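Nicotinate phosphoribosyltransferase (Saccharomyces cerevisiae, PDB 1VLP) catalyses the ATP-dependent synthesis of nicotinate ribonucleotide from nicotinate and phosphoribosyl diphosphate, the first step from nicotinic acid toward NAD. Local coordinates at residues K59-W64 and F156-I161; E67-L72 and S149-A154; H399-S404 and A415-V420. All coordinates share one frame; numbering follows the deposited sequence. Where two conformers were deposited one is given.

Contact 1 (K59-W64 and F156-I161); sequences KEAINW and FKFVDI
F158 pushes its ring between W64 and E60, and it contributes more of the buried surface than any other residue here. The buried, close-packed part lies at W64 and A61. The ring atom F158 CE2 comes to 3.4 Å from W64 CG, lying over one face of the indole but offset toward the rim. The two rings meet obliquely, with their planes 57° apart and 4.8 Å between the centroid of the F158 ring and that of the five-membered ring of W64. The first torsion of W64 puts CG anti to the backbone N (chi1 -176°), on the side facing helix 144-159. At the base of the F158 side chain A61 CB comes to 3.9 Å from F158 CB; A61 CB also touches V159 CG2 at 4.2 Å. On the solvent side the exposed E60 still lies close to the ring: its extended chain crosses F158 at about a right angle, with E60 CD 3.3 Å from F158 CD1 and the carboxylate plane turned 43° from the ring. The looser member is K157, also exposed, which passes its aliphatic CD above the same indole face that F158 meets, near the rim, while K157 CE stays 4.1 Å from W64 NE1. An alanine at F158 would probably open a gap beside W64 and leave the chain of E60 without the surface it rests on. N58 adds a polar tie, its OD1 accepting from A61 N and its ND2 donating to F158 O. W64 also rests on L150, E153 and A154, about one to two turns earlier in the helix of F158. The arrangement is helix-helix packing, joining the start of helix 59-71 to the end of helix 144-159 through an aromatic pair at the outer margin of the fold.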
ATOM      1  N   LYS A  59       9.683   4.395  26.263  1.00  6.25           N
ATOM      2  CA  LYS A  59      11.102   4.344  25.967  1.00  8.14           C
ATOM      3  C   LYS A  59      11.513   2.988  25.446  1.00  5.37           C
ATOM      4  O   LYS A  59      12.341   2.897  24.539  1.00  5.65           O
ATOM      5  CB  LYS A  59      11.932   4.718  27.209  1.00  9.89           C
ATOM      6  CG  LYS A  59      11.984   6.223  27.446  1.00 19.66           C
ATOM      7  N   GLU A  60      10.929   1.935  25.987  1.00  6.79           N
ATOM      8  CA  GLU A  60      11.260   0.580  25.505  1.00  7.30           C
ATOM      9  C   GLU A  60      10.996   0.429  24.003  1.00  5.81           C
ATOM     10  O   GLU A  60      11.869  -0.021  23.245  1.00  4.55           O
ATOM     11  CB  GLU A  60      10.433  -0.471  26.228  1.00  7.57           C
ATOM     12  CG  GLU A  60      11.054  -1.876  26.153  1.00 15.62           C
ATOM     13  CD  GLU A  60      10.337  -2.910  27.042  1.00 20.08           C
ATOM     14  OE1 GLU A  60       9.293  -2.584  27.681  1.00 28.75           O
ATOM     15  OE2 GLU A  60      10.839  -4.059  27.095  1.00 31.52           O
ATOM     16  N   ALA A  61       9.793   0.829  23.587  1.00  4.58           N
ATOM     17  CA  ALA A  61       9.407   0.760  22.149  1.00  5.23           C
ATOM     18  C   ALA A  61      10.358   1.583  21.277  1.00  4.53           C
ATOM     19  O   ALA A  61      10.800   1.129  20.204  1.00  3.88           O
ATOM     20  CB  ALA A  61       8.004   1.255  21.981  1.00  3.76           C
ATOM     21  N   ILE A  62      10.683   2.786  21.741  1.00  3.75           N
ATOM     22  CA  ILE A  62      11.537   3.689  20.980  1.00  4.62           C
ATOM     23  C   ILE A  62      12.936   3.087  20.783  1.00  3.53           C
ATOM     24  O   ILE A  62      13.509   3.104  19.671  1.00  3.75           O
ATOM     25  CB  ILE A  62      11.567   5.070  21.643  1.00  3.60           C
ATOM     26  CG1 ILE A  62      10.189   5.733  21.505  1.00  3.33           C
ATOM     27  CG2 ILE A  62      12.711   5.967  21.045  1.00  7.15           C
ATOM     28  CD1 ILE A  62       9.961   6.975  22.388  1.00  6.98           C
ATOM     29  N   ASN A  63      13.484   2.537  21.863  1.00  5.22           N
ATOM     30  CA  ASN A  63      14.831   1.964  21.775  1.00  7.17           C
ATOM     31  C   ASN A  63      14.840   0.757  20.818  1.00  4.17           C
ATOM     32  O   ASN A  63      15.803   0.584  20.077  1.00  2.75           O
ATOM     33  CB  ASN A  63      15.358   1.589  23.160  1.00  7.11           C
ATOM     34  CG  ASN A  63      15.623   2.816  24.038  1.00 10.52           C
ATOM     35  OD1 ASN A  63      15.919   3.882  23.522  1.00 11.93           O
ATOM     36  ND2 ASN A  63      15.511   2.651  25.369  1.00 16.08           N
ATOM     37  N   TRP A  64      13.810  -0.090  20.874  1.00  5.22           N
ATOM     38  CA  TRP A  64      13.708  -1.238  19.995  1.00  2.50           C
ATOM     39  C   TRP A  64      13.588  -0.766  18.538  1.00  2.98           C
ATOM     40  O   TRP A  64      14.215  -1.294  17.651  1.00  2.00           O
ATOM     41  CB  TRP A  64      12.513  -2.107  20.404  1.00  5.45           C
ATOM     42  CG  TRP A  64      12.334  -3.369  19.661  1.00  2.38           C
ATOM     43  CD1 TRP A  64      12.866  -4.576  19.982  1.00  3.28           C
ATOM     44  CD2 TRP A  64      11.492  -3.585  18.525  1.00  4.34           C
ATOM     45  NE1 TRP A  64      12.421  -5.543  19.097  1.00  4.59           N
ATOM     46  CE2 TRP A  64      11.584  -4.951  18.189  1.00  3.18           C
ATOM     47  CE3 TRP A  64      10.659  -2.761  17.762  1.00  2.20           C
ATOM     48  CZ2 TRP A  64      10.861  -5.499  17.162  1.00  5.27           C
ATOM     49  CZ3 TRP A  64       9.934  -3.323  16.733  1.00  5.00           C
ATOM     50  CH2 TRP A  64      10.040  -4.665  16.441  1.00  2.13           C
ATOM     51  N   PHE A 156       2.467  -2.911  19.704  1.00  2.00           N
ATOM     52  CA  PHE A 156       1.780  -4.079  20.273  1.00  3.17           C
ATOM     53  C   PHE A 156       2.654  -5.042  21.044  1.00  4.75           C
ATOM     54  O   PHE A 156       2.151  -5.898  21.715  1.00  3.58           O
ATOM     55  CB  PHE A 156       0.916  -4.761  19.228  1.00  2.41           C
ATOM     56  CG  PHE A 156      -0.245  -3.900  18.841  1.00  3.32           C
ATOM     57  CD1 PHE A 156      -1.300  -3.705  19.748  1.00  3.46           C
ATOM     58  CD2 PHE A 156      -0.250  -3.192  17.654  1.00  2.56           C
ATOM     59  CE1 PHE A 156      -2.381  -2.863  19.435  1.00  4.17           C
ATOM     60  CE2 PHE A 156      -1.323  -2.374  17.332  1.00  3.83           C
ATOM     61  CZ  PHE A 156      -2.373  -2.211  18.221  1.00  3.17           C
ATOM     62  N   LYS A 157       3.952  -4.863  20.914  1.00  2.74           N
ATOM     63  CA  LYS A 157       4.940  -5.614  21.695  1.00  4.49           C
ATOM     64  C   LYS A 157       5.230  -4.982  23.047  1.00  5.31           C
ATOM     65  O   LYS A 157       5.409  -5.690  24.053  1.00  4.79           O
ATOM     66  CB  LYS A 157       6.238  -5.713  20.858  1.00  7.09           C
ATOM     67  CG  LYS A 157       7.205  -6.787  21.235  1.00 15.09           C
ATOM     68  CD  LYS A 157       8.426  -6.786  20.231  1.00 13.80           C
ATOM     69  CE  LYS A 157       9.385  -7.933  20.521  1.00 22.95           C
ATOM     70  NZ  LYS A 157       8.767  -9.276  20.256  1.00 18.82           N
ATOM     71  N   PHE A 158       5.376  -3.653  23.058  1.00  2.04           N
ATOM     72  CA  PHE A 158       5.855  -2.901  24.229  1.00  4.81           C
ATOM     73  C   PHE A 158       4.816  -2.012  24.904  1.00  6.93           C
ATOM     74  O   PHE A 158       4.950  -1.723  26.106  1.00  4.36           O
ATOM     75  CB  PHE A 158       7.076  -2.060  23.840  1.00  4.03           C
ATOM     76  CG  PHE A 158       8.208  -2.891  23.363  1.00  7.15           C
ATOM     77  CD1 PHE A 158       8.857  -3.770  24.251  1.00  9.87           C
ATOM     78  CD2 PHE A 158       8.565  -2.900  22.024  1.00  6.54           C
ATOM     79  CE1 PHE A 158       9.876  -4.616  23.812  1.00 15.20           C
ATOM     80  CE2 PHE A 158       9.599  -3.727  21.567  1.00  9.02           C
ATOM     81  CZ  PHE A 158      10.257  -4.584  22.456  1.00  7.13           C
ATOM     82  N   VAL A 159       3.833  -1.537  24.157  1.00  3.16           N
ATOM     83  CA  VAL A 159       2.887  -0.561  24.693  1.00  4.25           C
ATOM     84  C   VAL A 159       1.532  -1.186  25.083  1.00  4.33           C
ATOM     85  O   VAL A 159       1.129  -1.056  26.258  1.00  3.74           O
ATOM     86  CB  VAL A 159       2.704   0.671  23.762  1.00  2.25           C
ATOM     87  CG1 VAL A 159       1.796   1.737  24.383  1.00  6.31           C
ATOM     88  CG2 VAL A 159       4.048   1.258  23.416  1.00  3.27           C
ATOM     89  N   ASP A 160       0.811  -1.727  24.117  1.00  2.71           N
ATOM     90  CA  ASP A 160      -0.440  -2.413  24.324  1.00  2.65           C
ATOM     91  C   ASP A 160      -0.223  -3.889  24.195  1.00  3.42           C
ATOM     92  O   ASP A 160      -0.122  -4.384  23.079  1.00  3.51           O
ATOM     93  CB  ASP A 160      -1.484  -1.971  23.303  1.00  3.64           C
ATOM     94  CG  ASP A 160      -2.868  -2.565  23.595  1.00  8.34           C
ATOM     95  OD1 ASP A 160      -3.028  -3.351  24.562  1.00  8.56           O
ATOM     96  OD2 ASP A 160      -3.796  -2.255  22.848  1.00 14.17           O
ATOM     97  N   ILE A 161      -0.168  -4.600  25.329  1.00  2.00           N
ATOM     98  CA  ILE A 161       0.006  -6.056  25.304  1.00  4.67           C
ATOM     99  C   ILE A 161      -1.255  -6.808  25.708  1.00  6.04           C
ATOM    100  O   ILE A 161      -1.214  -8.016  25.908  1.00  6.25           O
ATOM    101  CB  ILE A 161       1.149  -6.479  26.261  1.00  6.55           C
ATOM    102  CG1 ILE A 161       0.762  -6.144  27.707  1.00  2.00           C
ATOM    103  CG2 ILE A 161       2.441  -5.766  25.903  1.00  9.00           C
TER

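Contact 2 (E67-L72 and S149-A154); sequences EQFSYL and SLISEA
L150 reaches from segment 149-154 of helix 144-159 toward Q68 and F69 in a buried, nearly antiparallel helix pair of the N-terminal domain. The N-to-C directions of these short helical segments differ by 154°, and their axes approach no closer than 11.0 Å, a wide spacing bridged by side chains. L150 and F69 slide past each other in opposite directions, and L150 CD1 lies at the edge of the F69 ring, in its plane, 3.9 Å from F69 CD1. Farther round the same ring F69 CZ meets I151 CG1 at 4.1 Å, again near the ring plane; the phenyl group therefore presents its rim to both aliphatic neighbours. F115 meets the F69 ring from outside the pair, and I131 of strand 126-134 touches both F69 and I151, tying the two helices to the antiparallel sheet. Q68 crosses L150 at about a right angle. Its chain bends at the second torsion (chi2 -70°), and the amide is engaged beyond the helices: NE2 donates to E15 O, while OE1 accepts from V17 N. These bonds to the N-terminal segment satisfy the buried polar end and hold the amide beside the leucine. L72 adds a looser touch, its CD2 4.4 Å from L150 CD1. The second methyl of the leucine, L150 CD2, lies 3.8 Å from Q68 CB and 3.7 Å from Q68 OE1.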
ATOM      1  N   GLU A  67      16.898   0.348  17.078  1.00  4.46           N
ATOM      2  CA  GLU A  67      17.641  -0.843  16.679  1.00  2.00           C
ATOM      3  C   GLU A  67      17.141  -1.463  15.367  1.00  3.45           C
ATOM      4  O   GLU A  67      17.914  -1.717  14.443  1.00  4.70           O
ATOM      5  CB  GLU A  67      17.675  -1.838  17.836  1.00  4.52           C
ATOM      6  CG  GLU A  67      18.538  -3.043  17.591  1.00  6.35           C
ATOM      7  CD  GLU A  67      18.822  -3.753  18.899  1.00  7.50           C
ATOM      8  OE1 GLU A  67      17.913  -4.434  19.404  1.00  4.25           O
ATOM      9  OE2 GLU A  67      19.938  -3.611  19.446  1.00  7.76           O
ATOM     10  N   GLN A  68      15.839  -1.700  15.283  1.00  2.00           N
ATOM     11  CA  GLN A  68      15.195  -2.309  14.134  1.00  3.36           C
ATOM     12  C   GLN A  68      15.377  -1.483  12.842  1.00  2.00           C
ATOM     13  O   GLN A  68      15.634  -2.019  11.769  1.00  2.97           O
ATOM     14  CB  GLN A  68      13.721  -2.614  14.446  1.00  2.45           C
ATOM     15  CG  GLN A  68      13.516  -3.687  15.490  1.00  7.13           C
ATOM     16  CD  GLN A  68      13.877  -5.080  15.044  1.00  6.94           C
ATOM     17  OE1 GLN A  68      13.676  -5.433  13.900  1.00  4.28           O
ATOM     18  NE2 GLN A  68      14.383  -5.878  15.958  1.00  4.48           N
ATOM     19  N   PHE A  69      15.279  -0.160  12.970  1.00  2.80           N
ATOM     20  CA  PHE A  69      15.502   0.694  11.831  1.00  3.81           C
ATOM     21  C   PHE A  69      16.931   0.528  11.345  1.00  4.40           C
ATOM     22  O   PHE A  69      17.167   0.501  10.133  1.00  2.92           O
ATOM     23  CB  PHE A  69      15.249   2.167  12.145  1.00  5.61           C
ATOM     24  CG  PHE A  69      13.802   2.536  12.440  1.00  3.78           C
ATOM     25  CD1 PHE A  69      12.728   1.651  12.274  1.00  2.00           C
ATOM     26  CD2 PHE A  69      13.519   3.808  12.922  1.00  4.12           C
ATOM     27  CE1 PHE A  69      11.413   2.051  12.523  1.00  7.31           C
ATOM     28  CE2 PHE A  69      12.217   4.200  13.198  1.00  6.03           C
ATOM     29  CZ  PHE A  69      11.168   3.315  13.017  1.00  5.50           C
ATOM     30  N   SER A  70      17.894   0.458  12.269  1.00  4.10           N
ATOM     31  CA  SER A  70      19.287   0.332  11.840  1.00  4.32           C
ATOM     32  C   SER A  70      19.517  -0.958  11.040  1.00  2.00           C
ATOM     33  O   SER A  70      20.315  -1.002  10.109  1.00  2.00           O
ATOM     34  CB  SER A  70      20.240   0.428  13.026  1.00  5.36           C
ATOM     35  OG  SER A  70      20.231  -0.750  13.832  1.00  4.96           O
ATOM     36  N   TYR A  71      18.830  -2.041  11.441  1.00  2.00           N
ATOM     37  CA  TYR A  71      18.969  -3.327  10.781  1.00  2.00           C
ATOM     38  C   TYR A  71      18.549  -3.301   9.316  1.00  2.47           C
ATOM     39  O   TYR A  71      18.991  -4.102   8.500  1.00  3.17           O
ATOM     40  CB  TYR A  71      18.112  -4.366  11.488  1.00  3.11           C
ATOM     41  CG  TYR A  71      18.510  -4.733  12.899  1.00  2.00           C
ATOM     42  CD1 TYR A  71      19.826  -4.512  13.416  1.00  3.01           C
ATOM     43  CD2 TYR A  71      17.595  -5.368  13.710  1.00  3.11           C
ATOM     44  CE1 TYR A  71      20.180  -4.921  14.711  1.00  2.00           C
ATOM     45  CE2 TYR A  71      17.938  -5.758  15.006  1.00  4.13           C
ATOM     46  CZ  TYR A  71      19.213  -5.558  15.499  1.00  2.51           C
ATOM     47  OH  TYR A  71      19.508  -5.941  16.783  1.00  2.00           O
ATOM     48  N   LEU A  72      17.691  -2.374   8.964  1.00  2.00           N
ATOM     49  CA  LEU A  72      17.325  -2.223   7.538  1.00  3.43           C
ATOM     50  C   LEU A  72      18.544  -1.978   6.673  1.00  4.40           C
ATOM     51  O   LEU A  72      18.579  -2.350   5.502  1.00  4.93           O
ATOM     52  CB  LEU A  72      16.340  -1.066   7.361  1.00  3.88           C
ATOM     53  CG  LEU A  72      15.023  -1.243   8.108  1.00  7.26           C
ATOM     54  CD1 LEU A  72      14.139  -0.013   7.900  1.00  8.11           C
ATOM     55  CD2 LEU A  72      14.243  -2.543   7.730  1.00  6.73           C
ATOM     56  N   SER A 149       5.283  -1.279   9.385  1.00  2.70           N
ATOM     57  CA  SER A 149       5.200  -2.673   9.937  1.00  3.39           C
ATOM     58  C   SER A 149       5.956  -2.764  11.253  1.00  2.00           C
ATOM     59  O   SER A 149       5.470  -3.343  12.245  1.00  2.00           O
ATOM     60  CB  SER A 149       5.744  -3.717   8.961  1.00  5.02           C
ATOM     61  OG  SER A 149       4.991  -3.744   7.740  1.00 14.13           O
ATOM     62  N   LEU A 150       7.114  -2.101  11.316  1.00  3.86           N
ATOM     63  CA  LEU A 150       7.883  -2.093  12.552  1.00  2.29           C
ATOM     64  C   LEU A 150       7.256  -1.288  13.701  1.00  3.94           C
ATOM     65  O   LEU A 150       7.280  -1.727  14.883  1.00  2.00           O
ATOM     66  CB  LEU A 150       9.300  -1.589  12.299  1.00  4.53           C
ATOM     67  CG  LEU A 150      10.271  -2.633  11.689  1.00  3.19           C
ATOM     68  CD1 LEU A 150      11.547  -1.889  11.188  1.00  2.81           C
ATOM     69  CD2 LEU A 150      10.585  -3.806  12.614  1.00  6.03           C
ATOM     70  N   ILE A 151       6.744  -0.106  13.371  1.00  2.00           N
ATOM     71  CA  ILE A 151       6.141   0.792  14.362  1.00  2.00           C
ATOM     72  C   ILE A 151       4.910   0.102  14.964  1.00  2.00           C
ATOM     73  O   ILE A 151       4.740   0.073  16.209  1.00  2.33           O
ATOM     74  CB  ILE A 151       5.802   2.162  13.740  1.00  2.42           C
ATOM     75  CG1 ILE A 151       7.085   2.901  13.328  1.00  2.65           C
ATOM     76  CG2 ILE A 151       5.047   3.040  14.691  1.00  2.31           C
ATOM     77  CD1 ILE A 151       6.856   3.985  12.358  1.00  7.14           C
ATOM     78  N   SER A 152       4.058  -0.478  14.114  1.00  2.94           N
ATOM     79  CA  SER A 152       2.892  -1.241  14.609  1.00  2.63           C
ATOM     80  C   SER A 152       3.350  -2.386  15.515  1.00  3.31           C
ATOM     81  O   SER A 152       2.842  -2.544  16.629  1.00  3.44           O
ATOM     82  CB  SER A 152       2.092  -1.784  13.432  1.00  3.27           C
ATOM     83  OG  SER A 152       0.879  -2.359  13.798  1.00  6.13           O
ATOM     84  N   GLU A 153       4.310  -3.177  15.033  1.00  4.42           N
ATOM     85  CA  GLU A 153       4.812  -4.291  15.847  1.00  4.47           C
ATOM     86  C   GLU A 153       5.353  -3.836  17.218  1.00  3.83           C
ATOM     87  O   GLU A 153       5.030  -4.429  18.221  1.00  6.39           O
ATOM     88  CB  GLU A 153       5.813  -5.125  15.052  1.00  5.09           C
ATOM     89  CG  GLU A 153       6.354  -6.281  15.868  1.00  4.86           C
ATOM     90  CD  GLU A 153       6.673  -7.542  15.075  1.00  8.01           C
ATOM     91  OE1 GLU A 153       6.409  -7.639  13.855  1.00  5.51           O
ATOM     92  OE2 GLU A 153       7.198  -8.468  15.717  1.00  7.68           O
ATOM     93  N   ALA A 154       6.130  -2.755  17.239  1.00  2.07           N
ATOM     94  CA  ALA A 154       6.671  -2.122  18.466  1.00  2.00           C
ATOM     95  C   ALA A 154       5.547  -1.769  19.452  1.00  2.00           C
ATOM     96  O   ALA A 154       5.609  -2.100  20.627  1.00  4.42           O
ATOM     97  CB  ALA A 154       7.478  -0.889  18.117  1.00  2.00           C
TER

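Contact 3 (H399-S404 and A415-V420); sequences HAIKIS and ATVKRV
I401 makes the main apolar contact with helix 415-420, touching T416, V417 and V420 along one side of it. Its CG1 takes the crowded position between the backbone N and the carbonyl carbon (chi1 63°), while CG2 stands anti to the carbonyl carbon. The two branches then serve different partners. CG2 packs against the start of the helical segment, 3.8 Å from V417 CG2 and also 3.8 Å from T416 CG2. The longer branch reaches V420 tip to tip, with I401 CD1 3.6 Å from V420 CG2. Two residues on, I403 crosses V420 and sets its CD1 3.7 Å from V420 CG1, a methyl that meets I403 more closely than I401. All five of these aliphatic and threonine side chains are buried.

The one polar encounter between the segments is that of H399 with T416; the polar bonds are made within a segment or to neighbours. H399, which is exposed, brings its ring obliquely past T416, with CD2 3.4 Å from T416 OG1; this is a van der Waals approach, for the strongest partner of that hydroxyl is D413, whose OD2 forms a hydrogen bond with it. D413 also touches H399. At the other end of segment 399-404, S404 OG is hydrogen-bonded to I403 O, K409 O and N406 N, and backbone bonds from I403 and S404 to T284 anchor this part of the chain. K402 faces helix 244-254 and touches H244, probably the residue phosphorylated by autocatalysis.

Within the helix V420 N bonds to T416 O, keeping two of the contacting residues one turn apart. The whole is a local strand-loop-helix packing: the chain leaving edge strand 398-399 is laid against helix 414-423 by an aliphatic core.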
ATOM      1  N   HIS A 399       5.693  21.186  -2.536  1.00  3.60           N
ATOM      2  CA  HIS A 399       4.708  20.431  -1.752  1.00  2.00           C
ATOM      3  C   HIS A 399       4.095  19.285  -2.572  1.00  2.95           C
ATOM      4  O   HIS A 399       3.742  19.491  -3.738  1.00  4.25           O
ATOM      5  CB  HIS A 399       3.562  21.349  -1.342  1.00  2.00           C
ATOM      6  CG  HIS A 399       3.957  22.432  -0.395  1.00  6.30           C
ATOM      7  ND1 HIS A 399       4.394  22.169   0.882  1.00  9.29           N
ATOM      8  CD2 HIS A 399       4.000  23.778  -0.546  1.00  7.65           C
ATOM      9  CE1 HIS A 399       4.673  23.317   1.489  1.00 10.84           C
ATOM     10  NE2 HIS A 399       4.451  24.301   0.638  1.00 10.28           N
ATOM     11  N   ALA A 400       3.927  18.122  -1.953  1.00  2.00           N
ATOM     12  CA  ALA A 400       3.236  16.981  -2.554  1.00  2.95           C
ATOM     13  C   ALA A 400       1.838  16.945  -1.931  1.00  2.71           C
ATOM     14  O   ALA A 400       1.711  17.080  -0.711  1.00  4.86           O
ATOM     15  CB  ALA A 400       3.962  15.695  -2.280  1.00  8.66           C
ATOM     16  N   ILE A 401       0.802  16.767  -2.753  1.00  3.01           N
ATOM     17  CA  ILE A 401      -0.591  16.799  -2.246  1.00  5.94           C
ATOM     18  C   ILE A 401      -1.450  15.734  -2.878  1.00  7.28           C
ATOM     19  O   ILE A 401      -1.118  15.213  -3.934  1.00  3.25           O
ATOM     20  CB  ILE A 401      -1.289  18.157  -2.510  1.00  5.73           C
ATOM     21  CG1 ILE A 401      -1.418  18.452  -4.035  1.00  6.55           C
ATOM     22  CG2 ILE A 401      -0.546  19.267  -1.801  1.00  3.50           C
ATOM     23  CD1 ILE A 401      -2.569  19.267  -4.423  1.00  6.63           C
ATOM     24  N   LYS A 402      -2.571  15.446  -2.207  1.00  7.41           N
ATOM     25  CA  LYS A 402      -3.571  14.529  -2.694  1.00  7.74           C
ATOM     26  C   LYS A 402      -4.947  15.150  -2.475  1.00  8.90           C
ATOM     27  O   LYS A 402      -5.258  15.662  -1.369  1.00 10.94           O
ATOM     28  CB  LYS A 402      -3.501  13.189  -1.975  1.00  8.72           C
ATOM     29  CG  LYS A 402      -4.521  12.223  -2.511  1.00 11.19           C
ATOM     30  CD  LYS A 402      -4.234  10.805  -2.118  1.00 17.26           C
ATOM     31  CE  LYS A 402      -4.366  10.614  -0.670  1.00 19.11           C
ATOM     32  NZ  LYS A 402      -4.700   9.184  -0.425  1.00 20.41           N
ATOM     33  N   ILE A 403      -5.781  15.093  -3.505  1.00  7.33           N
ATOM     34  CA  ILE A 403      -7.113  15.659  -3.419  1.00  8.01           C
ATOM     35  C   ILE A 403      -8.064  14.560  -2.952  1.00  9.73           C
ATOM     36  O   ILE A 403      -8.824  14.764  -1.998  1.00 11.05           O
ATOM     37  CB  ILE A 403      -7.565  16.309  -4.749  1.00  9.52           C
ATOM     38  CG1 ILE A 403      -6.734  17.572  -5.009  1.00 12.35           C
ATOM     39  CG2 ILE A 403      -9.053  16.652  -4.698  1.00 14.69           C
ATOM     40  CD1 ILE A 403      -6.844  18.092  -6.371  1.00 19.64           C
ATOM     41  N   SER A 404      -7.979  13.386  -3.591  1.00  5.16           N
ATOM     42  CA  SER A 404      -8.875  12.233  -3.359  1.00  4.60           C
ATOM     43  C   SER A 404     -10.264  12.545  -3.912  1.00  6.44           C
ATOM     44  O   SER A 404     -10.500  13.614  -4.424  1.00  5.34           O
ATOM     45  CB  SER A 404      -8.991  11.798  -1.886  1.00  9.68           C
ATOM     46  OG  SER A 404     -10.066  12.437  -1.237  1.00  9.30           O
ATOM     47  N   ALA A 415      -2.656  25.689   0.815  1.00  7.33           N
ATOM     48  CA  ALA A 415      -2.548  26.676  -0.246  1.00  7.27           C
ATOM     49  C   ALA A 415      -2.387  25.969  -1.597  1.00  6.64           C
ATOM     50  O   ALA A 415      -2.999  26.370  -2.613  1.00  2.80           O
ATOM     51  CB  ALA A 415      -1.352  27.598   0.017  1.00  6.82           C
ATOM     52  N   THR A 416      -1.557  24.924  -1.593  1.00  5.97           N
ATOM     53  CA  THR A 416      -1.279  24.162  -2.798  1.00  7.96           C
ATOM     54  C   THR A 416      -2.531  23.434  -3.248  1.00  7.48           C
ATOM     55  O   THR A 416      -2.865  23.412  -4.444  1.00  7.20           O
ATOM     56  CB  THR A 416      -0.121  23.177  -2.567  1.00  7.07           C
ATOM     57  OG1 THR A 416       1.049  23.927  -2.159  1.00  6.97           O
ATOM     58  CG2 THR A 416       0.188  22.392  -3.812  1.00  6.63           C
ATOM     59  N   VAL A 417      -3.229  22.841  -2.295  1.00  5.51           N
ATOM     60  CA  VAL A 417      -4.448  22.077  -2.592  1.00  8.13           C
ATOM     61  C   VAL A 417      -5.495  23.028  -3.232  1.00  6.81           C
ATOM     62  O   VAL A 417      -6.140  22.701  -4.254  1.00  5.83           O
ATOM     63  CB  VAL A 417      -5.007  21.412  -1.308  1.00  8.79           C
ATOM     64  CG1 VAL A 417      -6.416  20.882  -1.533  1.00  9.10           C
ATOM     65  CG2 VAL A 417      -4.050  20.278  -0.808  1.00  5.55           C
ATOM     66  N   LYS A 418      -5.685  24.202  -2.614  1.00  6.92           N
ATOM     67  CA  LYS A 418      -6.525  25.228  -3.207  1.00  6.67           C
ATOM     68  C   LYS A 418      -6.159  25.629  -4.643  1.00  7.11           C
ATOM     69  O   LYS A 418      -7.068  25.714  -5.493  1.00  9.51           O
ATOM     70  CB  LYS A 418      -6.504  26.480  -2.327  1.00  8.07           C
ATOM     71  CG  LYS A 418      -7.279  27.638  -2.912  1.00 10.07           C
ATOM     72  CD  LYS A 418      -7.490  28.721  -1.898  1.00 15.03           C
ATOM     73  CE  LYS A 418      -7.789  30.024  -2.607  1.00 14.24           C
ATOM     74  NZ  LYS A 418      -8.369  30.986  -1.657  1.00 27.55           N
ATOM     75  N   ARG A 419      -4.890  25.929  -4.882  0.50  2.25           N
ATOM     76  CA  ARG A 419      -4.361  26.321  -6.188  0.50  5.23           C
ATOM     77  C   ARG A 419      -4.628  25.227  -7.238  0.50  2.13           C
ATOM     78  O   ARG A 419      -4.990  25.524  -8.366  0.50  2.00           O
ATOM     79  CB  ARG A 419      -2.833  26.443  -6.164  0.50  7.09           C
ATOM     80  CG  ARG A 419      -2.175  27.649  -5.505  0.50  3.06           C
ATOM     81  CD  ARG A 419      -0.661  27.775  -5.873  0.50 10.22           C
ATOM     82  NE  ARG A 419       0.120  26.509  -5.948  0.50 15.68           N
ATOM     83  CZ  ARG A 419       0.330  25.787  -7.054  0.50 14.81           C
ATOM     84  NH1 ARG A 419      -0.203  26.150  -8.207  0.50 14.73           N
ATOM     85  NH2 ARG A 419       1.069  24.685  -7.014  0.50 12.53           N
ATOM     86  N   VAL A 420      -4.404  23.971  -6.851  1.00  7.09           N
ATOM     87  CA  VAL A 420      -4.567  22.803  -7.737  1.00  7.13           C
ATOM     88  C   VAL A 420      -6.043  22.574  -8.073  1.00  8.89           C
ATOM     89  O   VAL A 420      -6.387  22.373  -9.239  1.00 11.68           O
ATOM     90  CB  VAL A 420      -3.918  21.493  -7.154  1.00  2.58           C
ATOM     91  CG1 VAL A 420      -4.281  20.253  -7.979  1.00  5.06           C
ATOM     92  CG2 VAL A 420      -2.423  21.611  -7.101  1.00  7.21           C
TER

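How the contacts relate
From the N terminus, helix 59-71 supplies the first half of contact 1 and then of contact 2. The chain passes through strands 113-120 and 126-134 before helix 144-159 runs back roughly antiparallel, closing contact 2 first and contact 1 afterwards, so the loop of contact 2 lies within that of contact 1. Their centres are 11 Å apart, and the indole of W64 bridges them. Both join helices of the N-terminal domain. Contact 3 follows in series in the C-terminal NAPRTase family region, a short local loop packing the chain after strand 398-399 on helix 414-423. Its nearest atoms are about 17 Å from contact 2 and about 21 Å from contact 1.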